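Local coordinates for Alr1010 protein (Nostoc, PDB 3URG) that probably binds calcium ions, and carries a bound sodium ion in this crystal, at residues S23-I34 against E131-R142. Sequence-based numbering, arbitrary orientation.
Sequences SVERDETREHRI and EAIADWLYWLAR
Asp-135, buried on helix 127-141, takes Arg-33 and Arg-30 of helix 28-39 on one carboxylate. Arg-33 grips it side-on, NE to OD1 at 2.8 Å and NH2 to the syn lone pair of OD2 at 2.9 Å, the two flat groups nearly coplanar. Arg-30 NH1 reaches the same OD2 at 2.9 Å, but from above the carboxylate plane, so two donors share that oxygen and its negative charge is probably stabilised. The Glu-131 carboxylate lies stacked over a face of the Arg-33 guanidinium, 2° from parallel, a pairing of charges without a directed N-H.

Hydrogen bonds also fix Tyr-138. CG stands anti to the backbone N (chi1 168°), which carries the ring across to the start of helix 28-39, where OH gives a very short bond to Glu-31 OE2 (2.5 Å) and accepts from Asp-27 N, the N-cap residue (2.9 Å). Further along, Arg-142 NH1 bonds Val-24 O within the carbonyl plane, and Ser-23 N bonds Ala-141 O.

Apolar packing fills in between: Arg-30 CB makes a CH-pi contact over one face of Tyr-138, Arg-142 CG, from the ring's own segment, lies over the opposite face, and Ile-34 CD1 meets the ring edge at CD1 (4.0 Å). Arg-30 is a knob among Glu-131, Ala-134, Asp-135 and Tyr-138, where segments 28-34 and 131-141 cross near-perpendicularly (-98°), bound by a salt-bridge network that packs helix 28-39, with the N-terminal arm, against helix 127-141.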
ATOM      1  N   SER A  23     -12.153 -11.894  -3.869  1.00 44.87           N
ATOM      2  CA  SER A  23     -12.262 -11.815  -5.326  1.00 49.44           C
ATOM      3  C   SER A  23     -11.153 -12.599  -6.020  1.00 56.76           C
ATOM      4  O   SER A  23     -11.165 -12.755  -7.240  1.00 56.39           O
ATOM      5  CB  SER A  23     -12.260 -10.354  -5.801  1.00 57.96           C
ATOM      6  OG  SER A  23     -10.955  -9.793  -5.768  1.00 62.70           O
ATOM      7  N   VAL A  24     -10.194 -13.087  -5.237  1.00 56.04           N
ATOM      8  CA  VAL A  24      -9.143 -13.950  -5.765  1.00 50.10           C
ATOM      9  C   VAL A  24      -8.984 -15.192  -4.896  1.00 46.39           C
ATOM     10  O   VAL A  24      -9.341 -15.191  -3.714  1.00 43.69           O
ATOM     11  CB  VAL A  24      -7.792 -13.214  -5.876  1.00 52.50           C
ATOM     12  CG1 VAL A  24      -7.960 -11.915  -6.654  1.00 55.06           C
ATOM     13  CG2 VAL A  24      -7.218 -12.937  -4.493  1.00 51.32           C
ATOM     14  N   GLU A  25      -8.459 -16.259  -5.485  1.00 47.64           N
ATOM     15  CA  GLU A  25      -8.238 -17.490  -4.741  1.00 49.22           C
ATOM     16  C   GLU A  25      -7.033 -17.324  -3.826  1.00 49.37           C
ATOM     17  O   GLU A  25      -6.192 -16.450  -4.042  1.00 41.58           O
ATOM     18  CB  GLU A  25      -8.007 -18.662  -5.697  1.00 66.38           C
ATOM     19  CG  GLU A  25      -9.221 -19.025  -6.545  1.00 80.09           C
ATOM     20  CD  GLU A  25     -10.334 -19.679  -5.738  1.00 89.25           C
ATOM     21  OE1 GLU A  25     -10.863 -20.716  -6.193  1.00 94.91           O
ATOM     22  OE2 GLU A  25     -10.675 -19.166  -4.651  1.00 89.93           O
ATOM     23  N   ARG A  26      -6.955 -18.162  -2.801  1.00 49.21           N
ATOM     24  CA  ARG A  26      -5.796 -18.156  -1.923  1.00 47.61           C
ATOM     25  C   ARG A  26      -4.513 -18.298  -2.730  1.00 44.10           C
ATOM     26  O   ARG A  26      -4.451 -19.077  -3.692  1.00 42.98           O
ATOM     27  CB  ARG A  26      -5.898 -19.286  -0.897  1.00 41.96           C
ATOM     28  CG  ARG A  26      -6.755 -18.937   0.309  1.00 41.76           C
ATOM     29  CD  ARG A  26      -6.845 -20.106   1.282  1.00 40.64           C
ATOM     30  NE  ARG A  26      -5.564 -20.383   1.934  1.00 44.06           N
ATOM     31  CZ  ARG A  26      -5.223 -19.921   3.134  1.00 47.21           C
ATOM     32  NH1 ARG A  26      -6.067 -19.145   3.803  1.00 43.34           N
ATOM     33  NH2 ARG A  26      -4.042 -20.222   3.665  1.00 37.24           N
ATOM     34  N   ASP A  27      -3.502 -17.519  -2.357  1.00 37.07           N
ATOM     35  CA  ASP A  27      -2.152 -17.698  -2.877  1.00 37.45           C
ATOM     36  C   ASP A  27      -1.292 -18.069  -1.677  1.00 37.00           C
ATOM     37  O   ASP A  27      -0.998 -17.214  -0.840  1.00 35.11           O
ATOM     38  CB  ASP A  27      -1.634 -16.408  -3.535  1.00 42.11           C
ATOM     39  CG  ASP A  27      -0.213 -16.556  -4.089  1.00 43.09           C
ATOM     40  OD1 ASP A  27       0.612 -17.263  -3.480  1.00 40.66           O
ATOM     41  OD2 ASP A  27       0.082 -15.957  -5.135  1.00 49.24           O
ATOM     42  N   GLU A  28      -0.891 -19.335  -1.587  1.00 36.06           N
ATOM     43  CA  GLU A  28      -0.255 -19.836  -0.366  1.00 37.59           C
ATOM     44  C   GLU A  28       1.126 -19.234  -0.121  1.00 40.29           C
ATOM     45  O   GLU A  28       1.560 -19.106   1.016  1.00 35.82           O
ATOM     46  CB  GLU A  28      -0.192 -21.370  -0.363  1.00 38.20           C
ATOM     47  CG  GLU A  28      -1.553 -22.041  -0.425  1.00 39.36           C
ATOM     48  CD  GLU A  28      -2.470 -21.632   0.721  1.00 43.29           C
ATOM     49  OE1 GLU A  28      -1.963 -21.210   1.784  1.00 41.24           O
ATOM     50  OE2 GLU A  28      -3.702 -21.741   0.558  1.00 42.57           O
ATOM     51  N   THR A  29       1.824 -18.854  -1.184  1.00 38.10           N
ATOM     52  CA  THR A  29       3.103 -18.187  -0.998  1.00 34.99           C
ATOM     53  C   THR A  29       2.895 -16.847  -0.279  1.00 38.19           C
ATOM     54  O   THR A  29       3.614 -16.513   0.666  1.00 35.20           O
ATOM     55  CB  THR A  29       3.813 -17.952  -2.343  1.00 41.23           C
ATOM     56  OG1 THR A  29       3.975 -19.202  -3.018  1.00 42.10           O
ATOM     57  CG2 THR A  29       5.180 -17.318  -2.117  1.00 44.05           C
ATOM     58  N   ARG A  30       1.892 -16.089  -0.713  1.00 35.73           N
ATOM     59  CA  ARG A  30       1.606 -14.803  -0.074  1.00 31.12           C
ATOM     60  C   ARG A  30       1.071 -15.013   1.356  1.00 34.73           C
ATOM     61  O   ARG A  30       1.459 -14.303   2.289  1.00 33.34           O
ATOM     62  CB  ARG A  30       0.630 -13.974  -0.912  1.00 28.54           C
ATOM     63  CG  ARG A  30       1.139 -13.632  -2.332  1.00 34.98           C
ATOM     64  CD  ARG A  30       0.375 -12.458  -2.982  1.00 35.45           C
ATOM     65  NE  ARG A  30       0.729 -12.334  -4.401  1.00 37.44           N
ATOM     66  CZ  ARG A  30       1.811 -11.697  -4.841  1.00 37.15           C
ATOM     67  NH1 ARG A  30       2.619 -11.106  -3.972  1.00 28.89           N
ATOM     68  NH2 ARG A  30       2.094 -11.654  -6.141  1.00 40.50           N
ATOM     69  N   GLU A  31       0.194 -15.998   1.524  1.00 36.32           N
ATOM     70  CA  GLU A  31      -0.338 -16.321   2.848  1.00 34.87           C
ATOM     71  C   GLU A  31       0.783 -16.649   3.837  1.00 35.34           C
ATOM     72  O   GLU A  31       0.789 -16.159   4.960  1.00 32.62           O
ATOM     73  CB  GLU A  31      -1.344 -17.484   2.768  1.00 34.45           C
ATOM     74  CG  GLU A  31      -2.603 -17.166   1.944  1.00 40.56           C
ATOM     75  CD  GLU A  31      -3.593 -16.274   2.681  1.00 39.72           C
ATOM     76  OE1 GLU A  31      -3.447 -16.079   3.913  1.00 38.93           O
ATOM     77  OE2 GLU A  31      -4.528 -15.773   2.026  1.00 38.07           O
ATOM     78  N   HIS A  32       1.731 -17.483   3.427  1.00 35.34           N
ATOM     79  CA  HIS A  32       2.831 -17.851   4.324  1.00 34.68           C
ATOM     80  C   HIS A  32       3.627 -16.615   4.725  1.00 29.99           C
ATOM     81  O   HIS A  32       3.986 -16.439   5.887  1.00 38.08           O
ATOM     82  CB  HIS A  32       3.766 -18.859   3.650  1.00 37.62           C
ATOM     83  CG  HIS A  32       4.925 -19.276   4.499  1.00 35.82           C
ATOM     84  ND1 HIS A  32       4.786 -20.095   5.599  1.00 41.08           N
ATOM     85  CD2 HIS A  32       6.251 -19.012   4.395  1.00 41.24           C
ATOM     86  CE1 HIS A  32       5.971 -20.304   6.144  1.00 42.95           C
ATOM     87  NE2 HIS A  32       6.876 -19.652   5.435  1.00 44.31           N
ATOM     88  N   ARG A  33       3.909 -15.765   3.747  1.00 33.72           N
ATOM     89  CA  ARG A  33       4.725 -14.586   3.992  1.00 32.48           C
ATOM     90  C   ARG A  33       3.984 -13.610   4.906  1.00 36.50           C
ATOM     91  O   ARG A  33       4.567 -13.039   5.832  1.00 36.94           O
ATOM     92  CB  ARG A  33       5.102 -13.912   2.672  1.00 36.07           C
ATOM     93  CG  ARG A  33       5.913 -12.647   2.848  1.00 34.02           C
ATOM     94  CD  ARG A  33       6.645 -12.281   1.554  1.00 39.79           C
ATOM     95  NE  ARG A  33       5.740 -12.147   0.413  1.00 34.95           N
ATOM     96  CZ  ARG A  33       5.778 -12.938  -0.655  1.00 38.83           C
ATOM     97  NH1 ARG A  33       6.676 -13.912  -0.719  1.00 42.74           N
ATOM     98  NH2 ARG A  33       4.926 -12.756  -1.656  1.00 32.86           N
ATOM     99  N   ILE A  34       2.695 -13.419   4.649  1.00 31.43           N
ATOM    100  CA  ILE A  34       1.903 -12.527   5.494  1.00 32.12           C
ATOM    101  C   ILE A  34       1.873 -13.040   6.932  1.00 35.10           C
ATOM    102  O   ILE A  34       2.040 -12.275   7.884  1.00 35.98           O
ATOM    103  CB  ILE A  34       0.466 -12.390   4.979  1.00 34.97           C
ATOM    104  CG1 ILE A  34       0.449 -11.545   3.698  1.00 38.57           C
ATOM    105  CG2 ILE A  34      -0.432 -11.767   6.064  1.00 37.40           C
ATOM    106  CD1 ILE A  34      -0.842 -11.653   2.927  1.00 40.56           C
ATOM    107  N   GLU A 131       6.818  -6.944  -5.009  1.00 32.65           N
ATOM    108  CA  GLU A 131       6.238  -8.014  -4.203  1.00 32.70           C
ATOM    109  C   GLU A 131       5.400  -7.488  -3.029  1.00 36.78           C
ATOM    110  O   GLU A 131       4.271  -7.945  -2.803  1.00 37.15           O
ATOM    111  CB  GLU A 131       7.341  -8.940  -3.694  1.00 38.89           C
ATOM    112  CG  GLU A 131       6.829 -10.121  -2.884  1.00 37.15           C
ATOM    113  CD  GLU A 131       7.956 -11.037  -2.475  1.00 44.71           C
ATOM    114  OE1 GLU A 131       8.485 -10.862  -1.358  1.00 48.99           O
ATOM    115  OE2 GLU A 131       8.321 -11.923  -3.280  1.00 46.92           O
ATOM    116  N   ALA A 132       5.950  -6.528  -2.288  1.00 31.85           N
ATOM    117  CA  ALA A 132       5.252  -5.969  -1.125  1.00 32.51           C
ATOM    118  C   ALA A 132       3.964  -5.271  -1.544  1.00 33.70           C
ATOM    119  O   ALA A 132       2.937  -5.390  -0.893  1.00 28.65           O
ATOM    120  CB  ALA A 132       6.151  -5.010  -0.362  1.00 32.21           C
ATOM    121  N   ILE A 133       4.010  -4.529  -2.638  1.00 33.43           N
ATOM    122  CA  ILE A 133       2.779  -3.926  -3.135  1.00 32.28           C
ATOM    123  C   ILE A 133       1.741  -4.986  -3.519  1.00 32.47           C
ATOM    124  O   ILE A 133       0.563  -4.860  -3.172  1.00 34.04           O
ATOM    125  CB  ILE A 133       3.046  -2.997  -4.333  1.00 31.08           C
ATOM    126  CG1 ILE A 133       3.845  -1.772  -3.876  1.00 26.72           C
ATOM    127  CG2 ILE A 133       1.724  -2.540  -4.938  1.00 35.63           C
ATOM    128  CD1 ILE A 133       4.257  -0.847  -5.039  1.00 35.63           C
ATOM    129  N   ALA A 134       2.182  -6.020  -4.240  1.00 33.68           N
ATOM    130  CA  ALA A 134       1.313  -7.139  -4.607  1.00 35.95           C
ATOM    131  C   ALA A 134       0.724  -7.865  -3.387  1.00 31.38           C
ATOM    132  O   ALA A 134      -0.414  -8.341  -3.428  1.00 32.29           O
ATOM    133  CB  ALA A 134       2.069  -8.123  -5.486  1.00 39.15           C
ATOM    134  N   ASP A 135       1.502  -7.967  -2.313  1.00 28.90           N
ATOM    135  CA  ASP A 135       1.021  -8.631  -1.095  1.00 29.03           C
ATOM    136  C   ASP A 135      -0.128  -7.818  -0.509  1.00 32.19           C
ATOM    137  O   ASP A 135      -1.137  -8.364  -0.034  1.00 30.45           O
ATOM    138  CB  ASP A 135       2.138  -8.738  -0.054  1.00 27.59           C
ATOM    139  CG  ASP A 135       3.122  -9.871  -0.335  1.00 35.34           C
ATOM    140  OD1 ASP A 135       4.216  -9.837   0.264  1.00 37.62           O
ATOM    141  OD2 ASP A 135       2.820 -10.787  -1.137  1.00 37.64           O
ATOM    142  N   TRP A 136       0.038  -6.501  -0.521  1.00 30.59           N
ATOM    143  CA  TRP A 136      -0.983  -5.618   0.045  1.00 30.09           C
ATOM    144  C   TRP A 136      -2.247  -5.667  -0.817  1.00 29.71           C
ATOM    145  O   TRP A 136      -3.352  -5.806  -0.305  1.00 30.53           O
ATOM    146  CB  TRP A 136      -0.447  -4.178   0.160  1.00 35.39           C
ATOM    147  CG  TRP A 136      -1.492  -3.171   0.580  1.00 34.91           C
ATOM    148  CD1 TRP A 136      -1.896  -2.074  -0.121  1.00 30.79           C
ATOM    149  CD2 TRP A 136      -2.266  -3.182   1.789  1.00 32.80           C
ATOM    150  NE1 TRP A 136      -2.865  -1.396   0.574  1.00 32.43           N
ATOM    151  CE2 TRP A 136      -3.115  -2.055   1.751  1.00 35.55           C
ATOM    152  CE3 TRP A 136      -2.326  -4.036   2.896  1.00 30.27           C
ATOM    153  CZ2 TRP A 136      -4.011  -1.753   2.778  1.00 34.98           C
ATOM    154  CZ3 TRP A 136      -3.223  -3.726   3.930  1.00 32.05           C
ATOM    155  CH2 TRP A 136      -4.053  -2.603   3.855  1.00 36.53           C
ATOM    156  N   LEU A 137      -2.077  -5.555  -2.134  1.00 29.43           N
ATOM    157  CA  LEU A 137      -3.203  -5.703  -3.057  1.00 31.87           C
ATOM    158  C   LEU A 137      -3.912  -7.055  -2.884  1.00 37.84           C
ATOM    159  O   LEU A 137      -5.144  -7.143  -2.951  1.00 34.86           O
ATOM    160  CB  LEU A 137      -2.729  -5.523  -4.503  1.00 31.55           C
ATOM    161  CG  LEU A 137      -2.223  -4.108  -4.798  1.00 41.40           C
ATOM    162  CD1 LEU A 137      -1.696  -3.973  -6.233  1.00 46.39           C
ATOM    163  CD2 LEU A 137      -3.340  -3.109  -4.533  1.00 43.43           C
ATOM    164  N   TYR A 138      -3.133  -8.106  -2.647  1.00 32.64           N
ATOM    165  CA  TYR A 138      -3.703  -9.425  -2.410  1.00 34.53           C
ATOM    166  C   TYR A 138      -4.544  -9.466  -1.129  1.00 35.20           C
ATOM    167  O   TYR A 138      -5.657  -9.984  -1.123  1.00 33.40           O
ATOM    168  CB  TYR A 138      -2.588 -10.479  -2.351  1.00 30.25           C
ATOM    169  CG  TYR A 138      -3.058 -11.827  -1.835  1.00 33.99           C
ATOM    170  CD1 TYR A 138      -2.842 -12.199  -0.514  1.00 32.86           C
ATOM    171  CD2 TYR A 138      -3.694 -12.738  -2.679  1.00 37.47           C
ATOM    172  CE1 TYR A 138      -3.276 -13.438  -0.031  1.00 32.13           C
ATOM    173  CE2 TYR A 138      -4.119 -13.977  -2.207  1.00 36.29           C
ATOM    174  CZ  TYR A 138      -3.912 -14.318  -0.883  1.00 35.70           C
ATOM    175  OH  TYR A 138      -4.337 -15.552  -0.414  1.00 37.46           O
ATOM    176  N   TRP A 139      -3.995  -8.931  -0.045  1.00 33.90           N
ATOM    177  CA  TRP A 139      -4.706  -8.847   1.228  1.00 33.93           C
ATOM    178  C   TRP A 139      -6.089  -8.197   1.049  1.00 36.15           C
ATOM    179  O   TRP A 139      -7.097  -8.698   1.561  1.00 30.45           O
ATOM    180  CB  TRP A 139      -3.831  -8.067   2.225  1.00 29.30           C
ATOM    181  CG  TRP A 139      -4.466  -7.653   3.531  1.00 30.60           C
ATOM    182  CD1 TRP A 139      -5.189  -6.523   3.762  1.00 32.59           C
ATOM    183  CD2 TRP A 139      -4.361  -8.327   4.793  1.00 31.70           C
ATOM    184  NE1 TRP A 139      -5.568  -6.466   5.086  1.00 34.14           N
ATOM    185  CE2 TRP A 139      -5.063  -7.558   5.737  1.00 34.47           C
ATOM    186  CE3 TRP A 139      -3.749  -9.518   5.213  1.00 29.17           C
ATOM    187  CZ2 TRP A 139      -5.184  -7.944   7.072  1.00 32.62           C
ATOM    188  CZ3 TRP A 139      -3.865  -9.889   6.537  1.00 29.07           C
ATOM    189  CH2 TRP A 139      -4.574  -9.108   7.448  1.00 36.05           C
ATOM    190  N   LEU A 140      -6.136  -7.099   0.299  1.00 35.25           N
ATOM    191  CA  LEU A 140      -7.396  -6.376   0.085  1.00 30.91           C
ATOM    192  C   LEU A 140      -8.344  -7.190  -0.791  1.00 30.43           C
ATOM    193  O   LEU A 140      -9.524  -7.323  -0.489  1.00 41.23           O
ATOM    194  CB  LEU A 140      -7.117  -5.024  -0.571  1.00 32.50           C
ATOM    195  CG  LEU A 140      -6.388  -4.036   0.341  1.00 34.56           C
ATOM    196  CD1 LEU A 140      -5.987  -2.779  -0.416  1.00 34.99           C
ATOM    197  CD2 LEU A 140      -7.265  -3.692   1.533  1.00 37.55           C
ATOM    198  N   ALA A 141      -7.805  -7.752  -1.865  1.00 35.41           N
ATOM    199  CA  ALA A 141      -8.575  -8.594  -2.771  1.00 40.64           C
ATOM    200  C   ALA A 141      -9.225  -9.766  -2.028  1.00 42.45           C
ATOM    201  O   ALA A 141     -10.320 -10.211  -2.383  1.00 41.98           O
ATOM    202  CB  ALA A 141      -7.680  -9.109  -3.882  1.00 37.41           C
ATOM    203  N   ARG A 142      -8.550 -10.276  -1.003  1.00 41.74           N
ATOM    204  CA  ARG A 142      -9.082 -11.423  -0.280  1.00 37.98           C
ATOM    205  C   ARG A 142     -10.192 -10.978   0.663  1.00 38.77           C
ATOM    206  O   ARG A 142     -10.926 -11.802   1.216  1.00 35.45           O
ATOM    207  CB  ARG A 142      -7.970 -12.167   0.492  1.00 37.91           C
ATOM    208  CG  ARG A 142      -7.059 -13.025  -0.379  1.00 40.03           C
ATOM    209  CD  ARG A 142      -7.779 -14.272  -0.880  1.00 37.54           C
ATOM    210  NE  ARG A 142      -8.177 -15.121   0.238  1.00 38.46           N
ATOM    211  CZ  ARG A 142      -8.993 -16.158   0.131  1.00 44.72           C
ATOM    212  NH1 ARG A 142      -9.501 -16.483  -1.054  1.00 45.16           N
ATOM    213  NH2 ARG A 142      -9.303 -16.866   1.211  1.00 40.62           N
TER